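Local coordinates for protein glutamyl-tRNA(Gln) amidotransferase subunit B, mitochondrial (Saccharomyces cerevisiae, PDB 4N0H) that forms the B subunit of a three-chain mitochondrial amidotransferase, built on a GatB/GatE-type catalytic domain and assembled with subunits A and F, at residues T105-R109 and R284-D288; N28-S32 and Q139-D143; I181-R185 and I236-K240; H21-N25 and H199-G203. All coordinates share one frame. Residue numbers count along the deposited sequence, not the author numbering.

Interaction 1 (T105-R109 and R284-D288); sequences TQHYR and RYMPD
Residues 105-109 form an irregular part of the broken strand 102-120, while 284-288 runs from a loop at Arg284 into the short strand 286-287; the two flank strand 89-92 of the mixed sheet in the GatB/GatE-type domain. Thr105 is fully extended (phi/psi -157/160), but His107 and Tyr108 adopt near-helical angles (-75/-60 and -76/-35). Opposite them, Arg284 has positive phi (51/51) and Tyr285 to Pro287 are extended. CA atoms come closest at His107-Tyr285 (7.5 Å) and Tyr108-Pro287 (7.9 Å), too far for direct strand pairing, so side chains bridge the gap. His107 (chi1 t) and Tyr285 (chi1 m) form a face-to-face stack, with ring centroids 3.7 Å apart and planes at 1°; His107 ND1 lies 3.6 Å from Tyr285 CG. Tyr108 (chi1 m) reaches across beside this pair, its CE2 4.0 Å from Pro287 CD and its CZ 3.7 Å from Tyr285 CB. Asp89 accepts hydrogen bonds from the backbone N of Tyr108 and, weakly, of His107, tethering the bend to the intervening strand. The contact lies near the surface, where Tyr108 and Pro287 each pack on an aromatic side chain of the subunit A chain. A single hydrogen bond joins the segments directly: Tyr108 OH donates to Tyr285 O at 3.0 Å.

Interaction 2 (N28-S32 and Q139-D143); sequences NKLFS and QIEQD
Leu30 takes a t,p rotamer (chi1 -175°, chi2 54°) that drives both methyls at the strand opposite: CD1 meets Ile140 CG2 at 3.9 Å, and CD2 lies 3.6 Å from Glu141 O and 3.8 Å from Gln142 N. Ile140 (chi1 m, chi2 t) directs its CA-CB bond toward the loop. Phe31, with chi1 m and chi2 -72°, brings CD2 within 3.5 Å of Gln142 NE2. That amide reaches the ring because Gln142 is m,t, which extends the side chain although its CA-CB bond points sideways; it hydrogen-bonds through NE2 to Asn166. Residues 28-32 form an irregular loop between strand 14-23 and helix 65-78, with Leu30 at phi/psi -75/-52 and Phe31 at -116/17, whereas 139-142 is the extended end of strand 130-142. Here a buried loop packs on the mixed sheet of the GatB/GatE-type domain, with Leu30 CA 6.7 Å from Gln142 CA and no hydrogen bond between the segments. Glu141 turns its CA-CB bond away from the loop; with chi1 p, it hydrogen-bonds Thr105 OG1 on the adjacent strand through OE2. Helix 65-78 flanks the apolar pair, Ala67 touching Leu30 and Ala71 touching Ile140.

Interaction 3 (I181-R185 and I236-K240); sequences IKQVR and INAIK
Both segments are helical, 181-185 in the first part of helix 181-197 and 236-240 within helix 232-248; their axes approach to 10.6 Å and run nearly antiparallel, at 156°. Ile236 (chi1 m, chi2 m) comes first and buries most area: its CG2 meets Ile181 CG2 at 3.6 Å, its CD1 lies 4.2 Å from Val184 CG1, and its CG1 sits over one face of the Arg185 guanidinium, 3.5 Å from NH2. Arg185 leaves its helix sideways, extended through chi1 and chi2 (t,t); a turn at chi3 (m) lays its guanidinium there. Asn237, its CA-CB bond pointing away, takes no part across the pair; its side chain touches Trp266. What results is an antiparallel helix pair with an apolar seam, Arg185 and Lys240 along the same margin. Ile239 (m,t) continues the seam, with CD1 4.0 Å from Val184 CG1 (chi1 t) and CG2 4.1 Å from Ile181 CG1. Lys240 borders it with its aliphatic part, CG 4.2 Å from Ile181 CG1; its N hydrogen-bonds Ile236 O at 3.1 Å.

Interaction 4 (H21-N25 and H199-G203); sequences HTQLN and HISSG
A Schellman motif ending helix 181-197 and an ST turn just beyond it dock the loop 199-203 against the end of strand 14-23. His199 has the positive phi (61/41) of the helix terminus; Ser201 is extended (-168/160) and Gly203 again has positive phi. Residues 21-25 stay extended until Asn25 (-98/51), and CA atoms approach to 4.9 Å at Leu24-Ser201 and 6.7 Å at Thr22-Gly203. Ser201 (chi1 t) is the pivot: OG donates to Gln23 O at 2.8 Å, accepts from Gly203 N at 3.1 Å to close the ST turn, and lies 3.2 Å from Thr22 CG2. Asn25 N donates to Ile200 O at 3.0 Å, and the same oxygen receives a CA-H...O contact from Leu24 CA at 3.2 Å. With chi1 p, Asn25 also reaches the helix end, through a weak hydrogen bond from ND2 to His199 O of 3.3 Å. Water 1 bridges the segments, donating to Gln23 O and accepting from Ser202 N, both at 3.0 Å. Phe70 of helix 65-78 touches Leu24, Asn25 and Ile200, Val195 of helix 181-197 packs on Ile200 and Ser201, and strand 168-174 adjoins Leu24.

Overall arrangement
From the N terminus, strand 14-23 opens interaction 4 at 21-25, and interaction 2 follows at 28-32. Segment 105-109 then opens interaction 1 before 139-143 closes interaction 2, so these two cross; the neighbouring strands 102-120 and 130-142 also touch, at Thr105 OG1 and Glu141 OE2, 2.7 Å apart. Interaction 3 opens at 181-185, interaction 4 closes at 199-203, and interaction 3 closes at 236-240; interaction 2 is therefore nested inside the loop of interaction 4, while interaction 4 crosses both 1 and 3. Segment 284-288 closes interaction 1 around interaction 3. Interactions 1, 2 and 4 all involve the mixed sheet; interaction 3, centred about 32 Å from interaction 1's centre, joins two helices.

Interaction 1 (T105-R109 and R284-D288)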
loop_
_atom_site.group_PDB
_atom_site.type_symbol
_atom_site.label_atom_id
_atom_site.label_comp_id
_atom_site.label_asym_id
_atom_site.label_seq_id
_atom_site.Cartn_x
_atom_site.Cartn_y
_atom_site.Cartn_z
ATOM N N THR B 105 1.606 -4.765 -13.128
ATOM C CA THR B 105 1.601 -5.801 -14.154
ATOM C C THR B 105 1.170 -7.111 -13.514
ATOM O O THR B 105 1.246 -7.263 -12.304
ATOM C CB THR B 105 2.999 -5.975 -14.794
ATOM O OG1 THR B 105 2.941 -6.982 -15.814
ATOM C CG2 THR B 105 4.031 -6.373 -13.751
ATOM N N GLN B 106 0.715 -8.057 -14.323
ATOM C CA GLN B 106 0.249 -9.331 -13.790
ATOM C C GLN B 106 1.326 -10.404 -13.869
ATOM O O GLN B 106 1.275 -11.284 -14.726
ATOM C CB GLN B 106 -1.002 -9.784 -14.529
ATOM C CG GLN B 106 -2.101 -8.748 -14.543
ATOM C CD GLN B 106 -3.410 -9.319 -15.035
ATOM O OE1 GLN B 106 -3.535 -9.692 -16.201
ATOM N NE2 GLN B 106 -4.391 -9.413 -14.139
ATOM N N HIS B 107 2.292 -10.329 -12.961
ATOM C CA HIS B 107 3.435 -11.233 -12.966
ATOM C C HIS B 107 3.095 -12.641 -12.473
ATOM O O HIS B 107 3.257 -13.618 -13.206
ATOM C CB HIS B 107 4.579 -10.640 -12.136
ATOM C CG HIS B 107 5.791 -11.514 -12.064
ATOM N ND1 HIS B 107 6.146 -12.201 -10.922
ATOM C CD2 HIS B 107 6.731 -11.815 -12.990
ATOM C CE1 HIS B 107 7.251 -12.889 -11.150
ATOM N NE2 HIS B 107 7.627 -12.671 -12.397
ATOM N N TYR B 108 2.627 -12.744 -11.234
ATOM C CA TYR B 108 2.367 -14.045 -10.613
ATOM C C TYR B 108 1.093 -14.721 -11.117
ATOM O O TYR B 108 1.036 -15.945 -11.211
ATOM C CB TYR B 108 2.287 -13.920 -9.085
ATOM C CG TYR B 108 3.566 -13.456 -8.428
ATOM C CD1 TYR B 108 4.701 -14.257 -8.432
ATOM C CD2 TYR B 108 3.634 -12.222 -7.791
ATOM C CE1 TYR B 108 5.873 -13.836 -7.831
ATOM C CE2 TYR B 108 4.796 -11.795 -7.183
ATOM C CZ TYR B 108 5.914 -12.605 -7.207
ATOM O OH TYR B 108 7.079 -12.185 -6.604
ATOM N N ARG B 109 0.068 -13.925 -11.407
ATOM C CA ARG B 109 -1.227 -14.462 -11.818
ATOM C C ARG B 109 -1.786 -13.709 -13.024
ATOM O O ARG B 109 -2.525 -12.740 -12.874
ATOM C CB ARG B 109 -2.227 -14.412 -10.660
ATOM C CG ARG B 109 -1.765 -15.135 -9.400
ATOM C CD ARG B 109 -2.931 -15.401 -8.462
ATOM N NE ARG B 109 -3.997 -16.140 -9.138
ATOM C CZ ARG B 109 -4.041 -17.466 -9.239
ATOM N NH1 ARG B 109 -3.076 -18.207 -8.707
ATOM N NH2 ARG B 109 -5.048 -18.052 -9.872
ATOM N N ARG B 284 11.761 -7.079 -7.351
ATOM C CA ARG B 284 11.045 -7.192 -6.084
ATOM C C ARG B 284 9.532 -7.227 -6.288
ATOM O O ARG B 284 8.792 -6.456 -5.669
ATOM C CB ARG B 284 11.451 -6.054 -5.140
ATOM C CG ARG B 284 12.870 -6.200 -4.576
ATOM C CD ARG B 284 13.556 -4.855 -4.397
ATOM N NE ARG B 284 13.835 -4.227 -5.685
ATOM C CZ ARG B 284 13.686 -2.933 -5.945
ATOM N NH1 ARG B 284 13.261 -2.098 -5.005
ATOM N NH2 ARG B 284 13.957 -2.475 -7.154
ATOM N N TYR B 285 9.088 -8.118 -7.174
ATOM C CA TYR B 285 7.668 -8.276 -7.477
ATOM C C TYR B 285 6.858 -8.499 -6.204
ATOM O O TYR B 285 7.125 -9.422 -5.439
ATOM C CB TYR B 285 7.439 -9.449 -8.428
ATOM C CG TYR B 285 7.986 -9.249 -9.827
ATOM C CD1 TYR B 285 9.143 -9.899 -10.239
ATOM C CD2 TYR B 285 7.336 -8.424 -10.740
ATOM C CE1 TYR B 285 9.642 -9.735 -11.516
ATOM C CE2 TYR B 285 7.830 -8.253 -12.022
ATOM C CZ TYR B 285 8.985 -8.911 -12.402
ATOM O OH TYR B 285 9.487 -8.746 -13.672
ATOM N N MET B 286 5.877 -7.634 -5.986
ATOM C CA MET B 286 5.014 -7.706 -4.816
ATOM C C MET B 286 3.579 -7.559 -5.276
ATOM O O MET B 286 3.256 -6.605 -5.979
ATOM C CB MET B 286 5.352 -6.574 -3.839
ATOM C CG MET B 286 4.586 -6.632 -2.522
ATOM S SD MET B 286 4.908 -5.212 -1.441
ATOM C CE MET B 286 4.104 -3.898 -2.350
ATOM N N PRO B 287 2.712 -8.507 -4.895
ATOM C CA PRO B 287 1.289 -8.336 -5.204
ATOM C C PRO B 287 0.808 -7.001 -4.652
ATOM O O PRO B 287 1.163 -6.657 -3.521
ATOM C CB PRO B 287 0.634 -9.488 -4.447
ATOM C CG PRO B 287 1.694 -10.536 -4.383
ATOM C CD PRO B 287 2.978 -9.776 -4.199
ATOM N N ASP B 288 0.049 -6.243 -5.440
ATOM C CA ASP B 288 -0.421 -4.949 -4.972
ATOM C C ASP B 288 -1.319 -5.126 -3.749
ATOM O O ASP B 288 -2.236 -5.944 -3.761
ATOM C CB ASP B 288 -1.149 -4.183 -6.071
ATOM C CG ASP B 288 -1.383 -2.736 -5.704
ATOM O OD1 ASP B 288 -2.425 -2.437 -5.080
ATOM O OD2 ASP B 288 -0.522 -1.895 -6.034
#

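Interaction 2 (N28-S32 and Q139-D143)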
loop_
_atom_site.group_PDB
_atom_site.type_symbol
_atom_site.label_atom_id
_atom_site.label_comp_id
_atom_site.label_asym_id
_atom_site.label_seq_id
_atom_site.Cartn_x
_atom_site.Cartn_y
_atom_site.Cartn_z
ATOM N N ASN B 28 -10.454 5.574 -21.648
ATOM C CA ASN B 28 -9.626 6.114 -20.580
ATOM C C ASN B 28 -8.523 5.144 -20.178
ATOM O O ASN B 28 -8.434 4.051 -20.728
ATOM C CB ASN B 28 -10.501 6.509 -19.388
ATOM C CG ASN B 28 -11.512 7.583 -19.755
ATOM O OD1 ASN B 28 -11.234 8.449 -20.591
ATOM N ND2 ASN B 28 -12.692 7.525 -19.150
ATOM N N LYS B 29 -7.681 5.552 -19.233
ATOM C CA LYS B 29 -6.489 4.788 -18.884
ATOM C C LYS B 29 -6.783 3.596 -17.978
ATOM O O LYS B 29 -7.932 3.331 -17.650
ATOM C CB LYS B 29 -5.444 5.692 -18.245
ATOM C CG LYS B 29 -4.900 6.762 -19.181
ATOM C CD LYS B 29 -3.705 7.443 -18.527
ATOM C CE LYS B 29 -3.241 8.656 -19.306
ATOM N NZ LYS B 29 -2.019 9.217 -18.659
ATOM N N LEU B 30 -5.732 2.888 -17.579
ATOM C CA LEU B 30 -5.873 1.606 -16.877
ATOM C C LEU B 30 -6.296 1.723 -15.401
ATOM O O LEU B 30 -7.260 1.086 -14.970
ATOM C CB LEU B 30 -4.575 0.797 -16.993
ATOM C CG LEU B 30 -4.614 -0.617 -16.416
ATOM C CD1 LEU B 30 -5.781 -1.395 -17.015
ATOM C CD2 LEU B 30 -3.302 -1.352 -16.672
ATOM N N PHE B 31 -5.578 2.529 -14.629
ATOM C CA PHE B 31 -5.889 2.675 -13.205
ATOM C C PHE B 31 -6.343 4.089 -12.836
ATOM O O PHE B 31 -6.330 4.477 -11.672
ATOM C CB PHE B 31 -4.692 2.239 -12.352
ATOM C CG PHE B 31 -4.403 0.772 -12.444
ATOM C CD1 PHE B 31 -5.251 -0.149 -11.845
ATOM C CD2 PHE B 31 -3.310 0.307 -13.156
ATOM C CE1 PHE B 31 -5.000 -1.506 -11.937
ATOM C CE2 PHE B 31 -3.053 -1.050 -13.250
ATOM C CZ PHE B 31 -3.903 -1.958 -12.648
ATOM N N SER B 32 -6.730 4.854 -13.849
ATOM C CA SER B 32 -7.268 6.193 -13.665
ATOM C C SER B 32 -8.214 6.459 -14.826
ATOM O O SER B 32 -8.057 5.879 -15.900
ATOM C CB SER B 32 -6.142 7.227 -13.668
ATOM O OG SER B 32 -6.659 8.547 -13.655
ATOM N N GLN B 139 -1.343 -10.981 -20.327
ATOM C CA GLN B 139 -1.245 -10.131 -19.133
ATOM C C GLN B 139 -1.696 -8.694 -19.388
ATOM O O GLN B 139 -1.421 -8.130 -20.443
ATOM C CB GLN B 139 0.196 -10.099 -18.607
ATOM C CG GLN B 139 0.739 -11.431 -18.121
ATOM C CD GLN B 139 2.161 -11.322 -17.589
ATOM O OE1 GLN B 139 2.836 -10.309 -17.784
ATOM N NE2 GLN B 139 2.618 -12.367 -16.903
ATOM N N ILE B 140 -2.372 -8.098 -18.410
ATOM C CA ILE B 140 -2.710 -6.680 -18.472
ATOM C C ILE B 140 -1.667 -5.908 -17.675
ATOM O O ILE B 140 -1.317 -6.306 -16.563
ATOM C CB ILE B 140 -4.102 -6.401 -17.874
ATOM C CG1 ILE B 140 -5.176 -7.199 -18.616
ATOM C CG2 ILE B 140 -4.415 -4.907 -17.907
ATOM C CD1 ILE B 140 -6.490 -7.298 -17.859
ATOM N N GLU B 141 -1.161 -4.813 -18.235
ATOM C CA GLU B 141 -0.181 -4.004 -17.513
ATOM C C GLU B 141 -0.168 -2.531 -17.921
ATOM O O GLU B 141 -0.701 -2.158 -18.967
ATOM C CB GLU B 141 1.221 -4.602 -17.655
ATOM C CG GLU B 141 1.735 -4.659 -19.073
ATOM C CD GLU B 141 3.079 -5.354 -19.164
ATOM O OE1 GLU B 141 3.887 -4.978 -20.038
ATOM O OE2 GLU B 141 3.324 -6.276 -18.356
ATOM N N GLN B 142 0.456 -1.707 -17.081
ATOM C CA GLN B 142 0.560 -0.271 -17.310
ATOM C C GLN B 142 1.636 0.064 -18.321
ATOM O O GLN B 142 2.722 -0.509 -18.287
ATOM C CB GLN B 142 0.938 0.448 -16.013
ATOM C CG GLN B 142 -0.178 0.683 -15.041
ATOM C CD GLN B 142 0.309 1.429 -13.806
ATOM O OE1 GLN B 142 1.382 1.134 -13.272
ATOM N NE2 GLN B 142 -0.465 2.416 -13.366
ATOM N N ASP B 143 1.350 1.025 -19.193
ATOM C CA ASP B 143 2.397 1.614 -20.020
ATOM C C ASP B 143 3.117 2.679 -19.195
ATOM O O ASP B 143 2.581 3.179 -18.198
ATOM C CB ASP B 143 1.810 2.236 -21.293
ATOM C CG ASP B 143 2.808 2.272 -22.448
ATOM O OD1 ASP B 143 2.389 2.566 -23.589
ATOM O OD2 ASP B 143 4.007 1.995 -22.225
#

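Interaction 3 (I181-R185 and I236-K240)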
loop_
_atom_site.group_PDB
_atom_site.type_symbol
_atom_site.label_atom_id
_atom_site.label_comp_id
_atom_site.label_asym_id
_atom_site.label_seq_id
_atom_site.Cartn_x
_atom_site.Cartn_y
_atom_site.Cartn_z
ATOM N N ILE B 181 10.922 -18.284 -40.354
ATOM C CA ILE B 181 10.795 -16.840 -40.236
ATOM C C ILE B 181 9.522 -16.377 -40.946
ATOM O O ILE B 181 8.971 -15.315 -40.643
ATOM C CB ILE B 181 12.038 -16.113 -40.805
ATOM C CG1 ILE B 181 13.329 -16.738 -40.260
ATOM C CG2 ILE B 181 11.996 -14.631 -40.477
ATOM C CD1 ILE B 181 13.948 -17.817 -41.157
ATOM N N LYS B 182 9.051 -17.192 -41.885
ATOM C CA LYS B 182 7.786 -16.934 -42.563
ATOM C C LYS B 182 6.630 -17.079 -41.579
ATOM O O LYS B 182 5.590 -16.436 -41.724
ATOM C CB LYS B 182 7.599 -17.893 -43.741
ATOM N N GLN B 183 6.820 -17.932 -40.578
ATOM C CA GLN B 183 5.817 -18.127 -39.541
ATOM C C GLN B 183 5.687 -16.873 -38.689
ATOM O O GLN B 183 4.578 -16.431 -38.384
ATOM C CB GLN B 183 6.179 -19.327 -38.665
ATOM C CG GLN B 183 6.148 -20.657 -39.401
ATOM C CD GLN B 183 6.704 -21.794 -38.570
ATOM O OE1 GLN B 183 7.201 -21.584 -37.463
ATOM N NE2 GLN B 183 6.628 -23.011 -39.103
ATOM N N VAL B 184 6.830 -16.303 -38.314
ATOM C CA VAL B 184 6.863 -15.088 -37.504
ATOM C C VAL B 184 6.121 -13.949 -38.197
ATOM O O VAL B 184 5.303 -13.267 -37.581
ATOM C CB VAL B 184 8.312 -14.658 -37.191
ATOM C CG1 VAL B 184 8.340 -13.273 -36.557
ATOM C CG2 VAL B 184 8.984 -15.680 -36.287
ATOM N N ARG B 185 6.401 -13.760 -39.482
ATOM C CA ARG B 185 5.748 -12.716 -40.267
ATOM C C ARG B 185 4.237 -12.929 -40.379
ATOM O O ARG B 185 3.459 -11.984 -40.236
ATOM C CB ARG B 185 6.378 -12.609 -41.662
ATOM C CG ARG B 185 5.555 -11.794 -42.650
ATOM C CD ARG B 185 6.311 -11.517 -43.951
ATOM N NE ARG B 185 7.187 -10.352 -43.837
ATOM C CZ ARG B 185 8.514 -10.398 -43.909
ATOM N NH1 ARG B 185 9.133 -11.555 -44.109
ATOM N NH2 ARG B 185 9.223 -9.281 -43.791
ATOM N N ILE B 236 12.265 -9.343 -38.547
ATOM C CA ILE B 236 12.669 -10.393 -39.475
ATOM C C ILE B 236 14.183 -10.412 -39.692
ATOM O O ILE B 236 14.800 -11.477 -39.715
ATOM C CB ILE B 236 11.954 -10.235 -40.834
ATOM C CG1 ILE B 236 10.435 -10.290 -40.648
ATOM C CG2 ILE B 236 12.406 -11.307 -41.812
ATOM C CD1 ILE B 236 9.943 -11.555 -39.978
ATOM N N ASN B 237 14.776 -9.230 -39.834
ATOM C CA ASN B 237 16.213 -9.121 -40.074
ATOM C C ASN B 237 17.056 -9.490 -38.856
ATOM O O ASN B 237 18.079 -10.165 -38.982
ATOM C CB ASN B 237 16.581 -7.719 -40.565
ATOM C CG ASN B 237 15.981 -7.402 -41.921
ATOM O OD1 ASN B 237 15.508 -8.293 -42.627
ATOM N ND2 ASN B 237 16.003 -6.128 -42.296
ATOM N N ALA B 238 16.625 -9.045 -37.680
ATOM C CA ALA B 238 17.327 -9.371 -36.446
ATOM C C ALA B 238 17.312 -10.875 -36.201
ATOM O O ALA B 238 18.308 -11.452 -35.763
ATOM C CB ALA B 238 16.711 -8.633 -35.270
ATOM N N ILE B 239 16.178 -11.505 -36.494
ATOM C CA ILE B 239 16.031 -12.948 -36.338
ATOM C C ILE B 239 16.966 -13.697 -37.284
ATOM O O ILE B 239 17.656 -14.632 -36.880
ATOM C CB ILE B 239 14.574 -13.395 -36.588
ATOM C CG1 ILE B 239 13.669 -12.942 -35.440
ATOM C CG2 ILE B 239 14.489 -14.905 -36.749
ATOM C CD1 ILE B 239 12.212 -13.304 -35.638
ATOM N N LYS B 240 16.988 -13.272 -38.543
ATOM C CA LYS B 240 17.840 -13.899 -39.549
ATOM C C LYS B 240 19.320 -13.709 -39.231
ATOM O O LYS B 240 20.120 -14.629 -39.402
ATOM C CB LYS B 240 17.516 -13.356 -40.942
ATOM C CG LYS B 240 16.166 -13.815 -41.472
ATOM C CD LYS B 240 15.653 -12.904 -42.576
ATOM C CE LYS B 240 16.566 -12.918 -43.790
ATOM N NZ LYS B 240 16.068 -12.006 -44.857
#

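Interaction 4 (H21-N25 and H199-G203)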
loop_
_atom_site.group_PDB
_atom_site.type_symbol
_atom_site.label_atom_id
_atom_site.label_comp_id
_atom_site.label_asym_id
_atom_site.label_seq_id
_atom_site.Cartn_x
_atom_site.Cartn_y
_atom_site.Cartn_z
ATOM N N HIS B 21 3.567 -6.546 -26.928
ATOM C CA HIS B 21 2.849 -5.568 -26.133
ATOM C C HIS B 21 1.925 -4.778 -27.036
ATOM O O HIS B 21 2.320 -4.329 -28.111
ATOM C CB HIS B 21 3.816 -4.638 -25.403
ATOM C CG HIS B 21 4.594 -5.314 -24.320
ATOM N ND1 HIS B 21 5.652 -6.157 -24.576
ATOM C CD2 HIS B 21 4.461 -5.275 -22.973
ATOM C CE1 HIS B 21 6.141 -6.607 -23.436
ATOM N NE2 HIS B 21 5.435 -6.088 -22.447
ATOM N N THR B 22 0.685 -4.618 -26.596
ATOM C CA THR B 22 -0.327 -3.963 -27.404
ATOM C C THR B 22 -1.097 -2.925 -26.592
ATOM O O THR B 22 -1.697 -3.247 -25.568
ATOM C CB THR B 22 -1.300 -5.004 -27.991
ATOM O OG1 THR B 22 -0.700 -5.627 -29.134
ATOM C CG2 THR B 22 -2.587 -4.350 -28.412
ATOM N N GLN B 23 -1.067 -1.678 -27.050
ATOM C CA GLN B 23 -1.830 -0.613 -26.417
ATOM C C GLN B 23 -3.312 -0.803 -26.692
ATOM O O GLN B 23 -3.723 -0.900 -27.846
ATOM C CB GLN B 23 -1.394 0.761 -26.937
ATOM C CG GLN B 23 -0.065 1.251 -26.400
ATOM C CD GLN B 23 0.210 2.705 -26.742
ATOM O OE1 GLN B 23 -0.189 3.195 -27.802
ATOM N NE2 GLN B 23 0.890 3.407 -25.840
ATOM N N LEU B 24 -4.109 -0.858 -25.631
ATOM C CA LEU B 24 -5.557 -0.953 -25.772
ATOM C C LEU B 24 -6.157 0.412 -26.090
ATOM O O LEU B 24 -5.701 1.433 -25.578
ATOM C CB LEU B 24 -6.189 -1.523 -24.499
ATOM C CG LEU B 24 -5.763 -2.940 -24.108
ATOM C CD1 LEU B 24 -6.623 -3.459 -22.969
ATOM C CD2 LEU B 24 -5.825 -3.880 -25.306
ATOM N N ASN B 25 -7.177 0.435 -26.940
ATOM C CA ASN B 25 -7.862 1.689 -27.226
ATOM C C ASN B 25 -9.147 1.850 -26.416
ATOM O O ASN B 25 -10.214 2.132 -26.958
ATOM C CB ASN B 25 -8.101 1.889 -28.731
ATOM C CG ASN B 25 -8.725 0.682 -29.396
ATOM O OD1 ASN B 25 -8.443 0.386 -30.559
ATOM N ND2 ASN B 25 -9.577 -0.028 -28.664
ATOM N N HIS B 199 -11.655 -4.812 -32.178
ATOM C CA HIS B 199 -11.760 -3.414 -31.756
ATOM C C HIS B 199 -11.136 -3.150 -30.385
ATOM O O HIS B 199 -11.699 -2.408 -29.581
ATOM C CB HIS B 199 -13.220 -2.936 -31.766
ATOM C CG HIS B 199 -13.877 -3.017 -33.108
ATOM N ND1 HIS B 199 -13.996 -1.929 -33.946
ATOM C CD2 HIS B 199 -14.453 -4.056 -33.758
ATOM C CE1 HIS B 199 -14.614 -2.295 -35.054
ATOM N NE2 HIS B 199 -14.903 -3.581 -34.966
ATOM N N ILE B 200 -9.978 -3.747 -30.120
ATOM C CA ILE B 200 -9.310 -3.533 -28.840
ATOM C C ILE B 200 -8.000 -2.768 -28.985
ATOM O O ILE B 200 -7.428 -2.324 -27.992
ATOM C CB ILE B 200 -9.043 -4.857 -28.087
ATOM C CG1 ILE B 200 -8.061 -5.730 -28.874
ATOM C CG2 ILE B 200 -10.348 -5.592 -27.827
ATOM C CD1 ILE B 200 -7.684 -7.016 -28.161
ATOM N N SER B 201 -7.542 -2.609 -30.223
ATOM C CA SER B 201 -6.288 -1.918 -30.501
ATOM C C SER B 201 -6.144 -1.627 -31.987
ATOM O O SER B 201 -6.790 -2.264 -32.819
ATOM C CB SER B 201 -5.107 -2.762 -30.049
ATOM O OG SER B 201 -3.882 -2.114 -30.336
ATOM N N SER B 202 -5.286 -0.669 -32.320
ATOM C CA SER B 202 -5.005 -0.364 -33.720
ATOM C C SER B 202 -3.977 -1.342 -34.276
ATOM O O SER B 202 -3.838 -1.488 -35.488
ATOM C CB SER B 202 -4.503 1.074 -33.866
ATOM O OG SER B 202 -3.324 1.278 -33.108
ATOM N N GLY B 203 -3.255 -2.005 -33.376
ATOM C CA GLY B 203 -2.246 -2.978 -33.756
ATOM C C GLY B 203 -1.130 -2.402 -34.611
ATOM O O GLY B 203 -0.448 -3.131 -35.334
HETATM O O HOH W 1 -4.451 1.056 -30.019
#